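Local coordinates for ureidoglycolate hydrolase (Arabidopsis thaliana, PDB 4PXE), which hydrolyses (S)-ureidoglycolate to glyoxylate, ammonium and carbon dioxide with two manganese ions per subunit, the last step of urea-free purine breakdown in plants, at residues S128-L133 with G199-F204; H378-M383 with S387-I392; S324-A329 with V334-F339. All coordinates share one frame; numbering follows the deposited sequence.

Interaction 1: residues S128-L133 with G199-F204; sequences SLEIIL and GSYFAF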
loop_
_atom_site.group_PDB
_atom_site.type_symbol
_atom_site.label_atom_id
_atom_site.label_comp_id
_atom_site.label_asym_id
_atom_site.label_seq_id
_atom_site.Cartn_x
_atom_site.Cartn_y
_atom_site.Cartn_z
ATOM N N SER A 128 -29.067 32.886 -19.505
ATOM C CA SER A 128 -28.396 32.854 -18.216
ATOM C C SER A 128 -27.031 32.219 -18.373
ATOM O O SER A 128 -26.797 31.449 -19.309
ATOM C CB SER A 128 -29.210 32.047 -17.206
ATOM O OG SER A 128 -30.480 32.656 -17.007
ATOM N N LEU A 129 -26.133 32.561 -17.459
ATOM C CA LEU A 129 -24.853 31.877 -17.364
ATOM C C LEU A 129 -24.844 31.058 -16.087
ATOM O O LEU A 129 -25.303 31.523 -15.045
ATOM C CB LEU A 129 -23.706 32.893 -17.361
ATOM C CG LEU A 129 -23.667 33.893 -18.519
ATOM C CD1 LEU A 129 -22.463 34.804 -18.359
ATOM C CD2 LEU A 129 -23.638 33.181 -19.864
ATOM N N GLU A 130 -24.316 29.837 -16.154
ATOM C CA GLU A 130 -24.278 28.999 -14.960
ATOM C C GLU A 130 -22.935 28.304 -14.789
ATOM O O GLU A 130 -22.453 27.641 -15.710
ATOM C CB GLU A 130 -25.427 27.984 -14.967
ATOM C CG GLU A 130 -25.603 27.247 -13.645
ATOM C CD GLU A 130 -26.964 26.568 -13.523
ATOM O OE1 GLU A 130 -27.363 25.847 -14.459
ATOM O OE2 GLU A 130 -27.635 26.770 -12.489
ATOM N N ILE A 131 -22.350 28.475 -13.607
ATOM C CA ILE A 131 -21.091 27.843 -13.258
ATOM C C ILE A 131 -21.374 26.530 -12.550
ATOM O O ILE A 131 -22.189 26.473 -11.624
ATOM C CB ILE A 131 -20.262 28.728 -12.322
ATOM C CG1 ILE A 131 -19.992 30.083 -12.972
ATOM C CG2 ILE A 131 -18.946 28.026 -11.961
ATOM C CD1 ILE A 131 -19.156 30.989 -12.112
ATOM N N ILE A 132 -20.692 25.475 -12.979
ATOM C CA ILE A 132 -20.835 24.167 -12.361
ATOM C C ILE A 132 -19.537 23.767 -11.678
ATOM O O ILE A 132 -18.477 23.719 -12.311
ATOM C CB ILE A 132 -21.194 23.075 -13.391
ATOM C CG1 ILE A 132 -22.457 23.446 -14.175
ATOM C CG2 ILE A 132 -21.381 21.739 -12.690
ATOM C CD1 ILE A 132 -22.767 22.494 -15.306
ATOM N N LEU A 133 -19.617 23.501 -10.382
ATOM C CA LEU A 133 -18.543 22.809 -9.686
ATOM C C LEU A 133 -18.940 21.349 -9.649
ATOM O O LEU A 133 -19.832 20.964 -8.895
ATOM C CB LEU A 133 -18.350 23.366 -8.275
ATOM C CG LEU A 133 -17.469 22.539 -7.330
ATOM C CD1 LEU A 133 -16.115 22.206 -7.964
ATOM C CD2 LEU A 133 -17.273 23.273 -6.008
ATOM N N GLY A 199 -30.028 18.822 -24.004
ATOM C CA GLY A 199 -30.315 20.159 -24.495
ATOM C C GLY A 199 -30.730 21.157 -23.424
ATOM O O GLY A 199 -31.171 22.259 -23.745
ATOM N N SER A 200 -30.586 20.792 -22.153
ATOM C CA SER A 200 -30.967 21.709 -21.078
ATOM C C SER A 200 -29.962 22.855 -20.939
ATOM O O SER A 200 -30.249 23.872 -20.305
ATOM C CB SER A 200 -31.140 20.975 -19.752
ATOM O OG SER A 200 -29.952 20.304 -19.399
ATOM N N TYR A 201 -28.786 22.684 -21.538
ATOM C CA TYR A 201 -27.840 23.785 -21.681
ATOM C C TYR A 201 -27.624 24.085 -23.160
ATOM O O TYR A 201 -27.546 23.168 -23.977
ATOM C CB TYR A 201 -26.493 23.428 -21.048
ATOM C CG TYR A 201 -26.472 23.460 -19.542
ATOM C CD1 TYR A 201 -26.921 24.571 -18.846
ATOM C CD2 TYR A 201 -25.991 22.377 -18.813
ATOM C CE1 TYR A 201 -26.900 24.613 -17.460
ATOM C CE2 TYR A 201 -25.965 22.402 -17.419
ATOM C CZ TYR A 201 -26.420 23.522 -16.749
ATOM O OH TYR A 201 -26.388 23.552 -15.367
ATOM N N PHE A 202 -27.519 25.370 -23.499
ATOM C CA PHE A 202 -27.205 25.807 -24.858
ATOM C C PHE A 202 -25.806 25.356 -25.284
ATOM O O PHE A 202 -25.601 24.911 -26.410
ATOM C CB PHE A 202 -27.332 27.337 -24.942
ATOM C CG PHE A 202 -27.150 27.904 -26.326
ATOM C CD1 PHE A 202 -28.072 27.640 -27.331
ATOM C CD2 PHE A 202 -26.089 28.750 -26.607
ATOM C CE1 PHE A 202 -27.915 28.184 -28.596
ATOM C CE2 PHE A 202 -25.929 29.300 -27.873
ATOM C CZ PHE A 202 -26.850 29.015 -28.868
ATOM N N ALA A 203 -24.845 25.468 -24.363
ATOM C CA ALA A 203 -23.486 24.992 -24.590
ATOM C C ALA A 203 -22.838 24.819 -23.234
ATOM O O ALA A 203 -23.317 25.374 -22.242
ATOM C CB ALA A 203 -22.693 25.989 -25.420
ATOM N N PHE A 204 -21.763 24.031 -23.202
ATOM C CA PHE A 204 -20.919 23.873 -22.017
ATOM C C PHE A 204 -19.456 24.143 -22.370
ATOM O O PHE A 204 -18.925 23.559 -23.310
ATOM C CB PHE A 204 -21.034 22.462 -21.414
ATOM C CG PHE A 204 -20.069 22.236 -20.290
ATOM C CD1 PHE A 204 -20.355 22.708 -19.023
ATOM C CD2 PHE A 204 -18.853 21.606 -20.508
ATOM C CE1 PHE A 204 -19.453 22.548 -17.985
ATOM C CE2 PHE A 204 -17.952 21.443 -19.477
ATOM C CZ PHE A 204 -18.255 21.918 -18.218
#

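Interaction 2: residues H378-M383 with S387-I392; sequences HDSLFM and SPMGMI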
loop_
_atom_site.group_PDB
_atom_site.type_symbol
_atom_site.label_atom_id
_atom_site.label_comp_id
_atom_site.label_asym_id
_atom_site.label_seq_id
_atom_site.Cartn_x
_atom_site.Cartn_y
_atom_site.Cartn_z
ATOM N N HIS A 378 -11.869 14.911 -19.041
ATOM C CA HIS A 378 -12.424 16.037 -18.303
ATOM C C HIS A 378 -13.917 15.832 -18.178
ATOM O O HIS A 378 -14.493 15.035 -18.909
ATOM C CB HIS A 378 -12.213 17.340 -19.077
ATOM C CG HIS A 378 -10.784 17.649 -19.388
ATOM N ND1 HIS A 378 -9.930 18.233 -18.476
ATOM C CD2 HIS A 378 -10.068 17.490 -20.525
ATOM C CE1 HIS A 378 -8.749 18.412 -19.038
ATOM N NE2 HIS A 378 -8.807 17.972 -20.282
ATOM N N ASP A 379 -14.556 16.594 -17.302
ATOM C CA ASP A 379 -16.017 16.623 -17.259
ATOM C C ASP A 379 -16.650 16.970 -18.608
ATOM O O ASP A 379 -17.750 16.512 -18.912
ATOM C CB ASP A 379 -16.487 17.584 -16.167
ATOM C CG ASP A 379 -16.130 17.071 -14.780
ATOM O OD1 ASP A 379 -16.630 15.983 -14.439
ATOM O OD2 ASP A 379 -15.350 17.725 -14.047
ATOM N N SER A 380 -15.947 17.762 -19.413
ATOM C CA SER A 380 -16.381 18.085 -20.772
ATOM C C SER A 380 -16.683 16.833 -21.601
ATOM O O SER A 380 -17.546 16.862 -22.480
ATOM C CB SER A 380 -15.308 18.926 -21.472
ATOM O OG SER A 380 -15.235 20.232 -20.926
ATOM N N LEU A 381 -15.982 15.733 -21.328
ATOM C CA LEU A 381 -16.171 14.504 -22.097
ATOM C C LEU A 381 -17.614 14.015 -21.972
ATOM O O LEU A 381 -18.213 13.544 -22.947
ATOM C CB LEU A 381 -15.200 13.419 -21.610
ATOM C CG LEU A 381 -15.294 12.052 -22.289
ATOM C CD1 LEU A 381 -15.024 12.182 -23.767
ATOM C CD2 LEU A 381 -14.303 11.099 -21.656
ATOM N N PHE A 382 -18.179 14.150 -20.776
ATOM C CA PHE A 382 -19.541 13.680 -20.523
ATOM C C PHE A 382 -20.607 14.754 -20.722
ATOM O O PHE A 382 -21.736 14.453 -21.147
ATOM C CB PHE A 382 -19.613 13.003 -19.159
ATOM C CG PHE A 382 -18.720 11.808 -19.084
ATOM C CD1 PHE A 382 -19.127 10.603 -19.638
ATOM C CD2 PHE A 382 -17.435 11.909 -18.576
ATOM C CE1 PHE A 382 -18.290 9.510 -19.636
ATOM C CE2 PHE A 382 -16.589 10.821 -18.576
ATOM C CZ PHE A 382 -17.013 9.620 -19.104
ATOM N N MET A 383 -20.251 16.009 -20.456
ATOM C CA MET A 383 -21.149 17.122 -20.758
ATOM C C MET A 383 -21.480 17.171 -22.245
ATOM O O MET A 383 -22.563 17.621 -22.624
ATOM C CB MET A 383 -20.550 18.458 -20.286
ATOM C CG MET A 383 -20.475 18.604 -18.770
ATOM S SD MET A 383 -22.064 18.373 -17.926
ATOM C CE MET A 383 -22.901 19.895 -18.373
ATOM N N SER A 387 -24.950 18.526 -24.169
ATOM C CA SER A 387 -24.989 19.787 -24.894
ATOM C C SER A 387 -23.721 19.996 -25.714
ATOM O O SER A 387 -22.711 19.316 -25.496
ATOM C CB SER A 387 -25.199 20.950 -23.923
ATOM O OG SER A 387 -24.022 21.226 -23.200
ATOM N N PRO A 388 -23.775 20.917 -26.685
ATOM C CA PRO A 388 -22.571 21.325 -27.407
ATOM C C PRO A 388 -21.466 21.685 -26.416
ATOM O O PRO A 388 -21.732 22.385 -25.438
ATOM C CB PRO A 388 -23.040 22.560 -28.170
ATOM C CG PRO A 388 -24.484 22.251 -28.474
ATOM C CD PRO A 388 -24.995 21.535 -27.254
ATOM N N MET A 389 -20.257 21.203 -26.666
ATOM C CA MET A 389 -19.164 21.365 -25.716
ATOM C C MET A 389 -17.943 21.993 -26.369
ATOM O O MET A 389 -17.698 21.820 -27.562
ATOM C CB MET A 389 -18.814 19.982 -25.138
ATOM C CG MET A 389 -17.548 19.903 -24.262
ATOM S SD MET A 389 -16.000 19.756 -25.189
ATOM C CE MET A 389 -16.107 18.084 -25.837
ATOM N N GLY A 390 -17.154 22.703 -25.571
ATOM C CA GLY A 390 -15.826 23.099 -25.997
ATOM C C GLY A 390 -14.942 23.286 -24.786
ATOM O O GLY A 390 -15.445 23.398 -23.662
ATOM N N MET A 391 -13.635 23.335 -25.015
ATOM C CA MET A 391 -12.682 23.615 -23.941
ATOM C C MET A 391 -11.683 24.669 -24.377
ATOM O O MET A 391 -11.249 24.691 -25.528
ATOM C CB MET A 391 -11.907 22.359 -23.517
ATOM C CG MET A 391 -12.759 21.208 -23.015
ATOM S SD MET A 391 -11.718 19.919 -22.274
ATOM C CE MET A 391 -11.146 20.805 -20.820
ATOM N N ILE A 392 -11.300 25.517 -23.428
ATOM C CA ILE A 392 -10.219 26.476 -23.607
ATOM C C ILE A 392 -9.025 25.977 -22.787
ATOM O O ILE A 392 -9.136 25.849 -21.568
ATOM C CB ILE A 392 -10.635 27.835 -23.035
ATOM C CG1 ILE A 392 -11.895 28.367 -23.736
ATOM C CG2 ILE A 392 -9.508 28.861 -23.171
ATOM C CD1 ILE A 392 -12.566 29.460 -22.964
#

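Interaction 3: residues S324-A329 with V334-F339; sequences SANTIA and VKLSEF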
loop_
_atom_site.group_PDB
_atom_site.type_symbol
_atom_site.label_atom_id
_atom_site.label_comp_id
_atom_site.label_asym_id
_atom_site.label_seq_id
_atom_site.Cartn_x
_atom_site.Cartn_y
_atom_site.Cartn_z
ATOM N N SER A 324 -3.031 -11.196 -21.915
ATOM C CA SER A 324 -1.828 -11.338 -21.103
ATOM C C SER A 324 -2.122 -11.704 -19.653
ATOM O O SER A 324 -1.396 -12.507 -19.068
ATOM C CB SER A 324 -0.970 -10.069 -21.163
ATOM O OG SER A 324 -0.311 -9.981 -22.416
ATOM N N ALA A 325 -3.172 -11.124 -19.081
ATOM C CA ALA A 325 -3.539 -11.437 -17.702
ATOM C C ALA A 325 -3.841 -12.925 -17.569
ATOM O O ALA A 325 -3.440 -13.566 -16.600
ATOM C CB ALA A 325 -4.720 -10.608 -17.250
ATOM N N ASN A 326 -4.531 -13.474 -18.561
ATOM C CA ASN A 326 -4.840 -14.900 -18.554
ATOM C C ASN A 326 -3.620 -15.784 -18.781
ATOM O O ASN A 326 -3.450 -16.805 -18.109
ATOM C CB ASN A 326 -5.951 -15.206 -19.565
ATOM C CG ASN A 326 -7.327 -14.869 -19.021
ATOM O OD1 ASN A 326 -7.878 -15.605 -18.201
ATOM N ND2 ASN A 326 -7.891 -13.758 -19.473
ATOM N N THR A 327 -2.746 -15.388 -19.696
ATOM C CA THR A 327 -1.524 -16.128 -19.962
ATOM C C THR A 327 -0.616 -16.145 -18.728
ATOM O O THR A 327 -0.084 -17.183 -18.349
ATOM C CB THR A 327 -0.766 -15.529 -21.161
ATOM O OG1 THR A 327 -1.578 -15.658 -22.333
ATOM C CG2 THR A 327 0.549 -16.251 -21.386
ATOM N N ILE A 328 -0.456 -14.980 -18.109
ATOM C CA ILE A 328 0.347 -14.859 -16.896
ATOM C C ILE A 328 -0.245 -15.681 -15.752
ATOM O O ILE A 328 0.492 -16.370 -15.044
ATOM C CB ILE A 328 0.478 -13.373 -16.491
ATOM C CG1 ILE A 328 1.362 -12.651 -17.504
ATOM C CG2 ILE A 328 1.056 -13.233 -15.077
ATOM C CD1 ILE A 328 1.233 -11.133 -17.462
ATOM N N ALA A 329 -1.562 -15.622 -15.573
ATOM C CA ALA A 329 -2.204 -16.398 -14.508
ATOM C C ALA A 329 -1.934 -17.893 -14.676
ATOM O O ALA A 329 -1.587 -18.584 -13.715
ATOM C CB ALA A 329 -3.694 -16.120 -14.448
ATOM N N VAL A 334 -1.498 -18.937 -10.728
ATOM C CA VAL A 334 -2.355 -18.152 -9.854
ATOM C C VAL A 334 -3.740 -18.030 -10.464
ATOM O O VAL A 334 -3.923 -18.265 -11.661
ATOM C CB VAL A 334 -1.780 -16.733 -9.591
ATOM C CG1 VAL A 334 -0.474 -16.825 -8.825
ATOM C CG2 VAL A 334 -1.598 -15.943 -10.894
ATOM N N LYS A 335 -4.710 -17.680 -9.634
ATOM C CA LYS A 335 -6.053 -17.395 -10.110
ATOM C C LYS A 335 -6.146 -15.941 -10.563
ATOM O O LYS A 335 -5.722 -15.026 -9.848
ATOM C CB LYS A 335 -7.079 -17.659 -9.002
ATOM C CG LYS A 335 -8.522 -17.364 -9.391
ATOM C CD LYS A 335 -9.467 -17.666 -8.232
ATOM C CE LYS A 335 -10.923 -17.447 -8.622
ATOM N NZ LYS A 335 -11.844 -17.826 -7.510
ATOM N N LEU A 336 -6.691 -15.725 -11.754
ATOM C CA LEU A 336 -7.081 -14.383 -12.150
ATOM C C LEU A 336 -8.437 -14.161 -11.503
ATOM O O LEU A 336 -9.479 -14.512 -12.072
ATOM C CB LEU A 336 -7.165 -14.270 -13.672
ATOM C CG LEU A 336 -7.573 -12.910 -14.242
ATOM C CD1 LEU A 336 -6.691 -11.768 -13.726
ATOM C CD2 LEU A 336 -7.546 -12.969 -15.764
ATOM N N SER A 337 -8.419 -13.611 -10.291
ATOM C CA SER A 337 -9.618 -13.529 -9.470
ATOM C C SER A 337 -10.502 -12.329 -9.803
ATOM O O SER A 337 -11.693 -12.315 -9.489
ATOM C CB SER A 337 -9.249 -13.545 -7.984
ATOM O OG SER A 337 -8.371 -12.484 -7.666
ATOM N N GLU A 338 -9.917 -11.320 -10.439
ATOM C CA GLU A 338 -10.699 -10.193 -10.923
ATOM C C GLU A 338 -10.067 -9.626 -12.175
ATOM O O GLU A 338 -8.866 -9.391 -12.220
ATOM C CB GLU A 338 -10.798 -9.099 -9.858
ATOM C CG GLU A 338 -11.518 -7.847 -10.342
ATOM C CD GLU A 338 -11.771 -6.858 -9.229
ATOM O OE1 GLU A 338 -10.824 -6.574 -8.465
ATOM O OE2 GLU A 338 -12.917 -6.373 -9.115
ATOM N N PHE A 339 -10.890 -9.429 -13.199
ATOM C CA PHE A 339 -10.513 -8.619 -14.347
ATOM C C PHE A 339 -11.730 -7.780 -14.700
ATOM O O PHE A 339 -12.676 -8.269 -15.327
ATOM C CB PHE A 339 -10.043 -9.464 -15.537
ATOM C CG PHE A 339 -9.375 -8.651 -16.611
ATOM C CD1 PHE A 339 -8.000 -8.557 -16.671
ATOM C CD2 PHE A 339 -10.132 -7.921 -17.521
ATOM C CE1 PHE A 339 -7.377 -7.787 -17.645
ATOM C CE2 PHE A 339 -9.517 -7.150 -18.495
ATOM C CZ PHE A 339 -8.143 -7.081 -18.554
#

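Interaction 1: residues S128-L133 with G199-F204
Glu130 opens the contact by reaching from strand 129-133 to the phenol of Tyr201. CA of Glu130 and CA of Tyr201 are 9.2 Å apart. The glutamate, its CG anti to the backbone N (chi1 -170°) and its chain extended beyond, bridges that gap together with the tyrosine side chain. Where they meet, OH of Tyr201 donates a hydrogen bond to OE1 of Glu130 over 2.7 Å. The oxygen lies at the edge of the phenol ring, in its plane, with CE1 of Tyr201 only 3.3 Å from OE1 of Glu130. Carboxylate and ring are nearly perpendicular, 86° apart, and the hydroxyl meets the oxygen from above the carboxylate plane, 44° out of it. The other oxygen, OE2, makes a long, weak ion pair with Arg66.

Two residues on, the side chain of Ile132 leaves the same side of the strand and comes at Tyr201 from the opposite direction. Its CD1 is 3.8 Å from CE2 of Tyr201, on the other flank of the hydroxyl from CE1, and approaches the ring obliquely. The same methyl lies 4.3 Å from CE1 of Phe204, again obliquely, so it bridges the two aromatic rings. Met383 of helix 379-383 packs on Ile132, Tyr201 and Phe204, while Phe74 of strand 73-77 touches Glu130, Ile132 and Tyr201.

In these buried surroundings of the M20 catalytic domain, one carboxylate oxygen accepts a hydrogen bond from the phenol while the CD1 methyl of Ile132 supplies the apolar part. The hydrogen bond and the nearby Arg66 would both be expected to favour the ionised form of Glu130.

Interaction 2: residues H378-M383 with S387-I392
Met391 lays its terminal methyl over one face of the His378 imidazole, CE standing 3.5 Å from the ring centroid and 10° off the normal, a CH-pi contact. The bend at its end (chi3 68°) turns CE over the ring, while SD sits obliquely, 3.4 Å from CD2 of His378. NE2 of His378 is hydrogen-bonded to Ser374, and the ring meets His208, a manganese ligand, edge to face. An alanine in place of His378 would probably leave the Met391 methyl without its aromatic platform and Ser374 and His208 without their imidazole partner.

In the first turn of helix 379-383, Ser380 meets two methionines. Its OG lies 3.4 Å from CG of Met391 and is hydrogen-bonded to Glu206, whereas its CB packs 3.7 Å from CG of Met389. The Met389 chain is bent at both chi2 and chi3, bringing SD and CE back beside Ser380. Where the helix ends, Ser387 N donates to Met383 O over 3.0 Å.

Helix and strand run nearly antiparallel at 162°, a short helix doubling back into strand 389-394 beside the dimanganese site of an M20-family hydrolase, with His378 serving as a substrate-binding residue.

Interaction 3: residues S324-A329 with V334-F339
Leu336 points from strand 335-339 at helix 324-329 and meets it in two places. With CG anti to the backbone N (chi1 180°), CB of Leu336 lies 4.0 Å from CB of Ala329, while CD2 reaches on to the preceding turn. There CD2 lies 3.6 Å from OD1 of Asn326, the two side chains crossing at about a right angle, and also 4.0 Å from CB of Ala325. The amide of Asn326 is thus met by a methyl, and its ND2 bonds back to Gln322 O within the helix.

Farther along the strand Phe339 sets its CE1 3.9 Å from CB of Ala325, the methyl meeting the ring obliquely; the phenyl also packs on Ile321 and Gln322. At the turn, CG2 of Val334 comes 3.7 Å from CA of Ala329, and Val334 N donates to Ala329 O over 3.0 Å. Val334 also packs on Phe238 of strand 222-239 and Ala259 of helix 256-272.

The axes of helix and strand approach to 8.0 Å, a closeness that the small side chains of Ala325 and Ala329 probably permit. Made largely of methyl, leucine and phenyl carbons, the contact is mainly apolar, pinned by one backbone bond where helix 311-332 turns into strand 335-344 of the dimerization region.

Interactions 1 and 2 adjoin in the catalytic part of the chain, their centres about 11 Å apart, and are joined through neighbouring strands 201-209 and 389-394: Phe204 N lies 2.8 Å from Pro388 O and Phe204 O 3.0 Å from Gly390 N, both probable hydrogen bonds. Interaction 2 is the nearer to the chemistry, the His378 side chain being about 4 Å from a manganese ion and about 5 Å from bound glyoxylate; the Phe204 side chain of interaction 1 stays about 11 Å from the metal. Interaction 3 belongs to the dimerization region, its centre about 36 Å from that of interaction 2 and about 45 Å from that of interaction 1, touching neither.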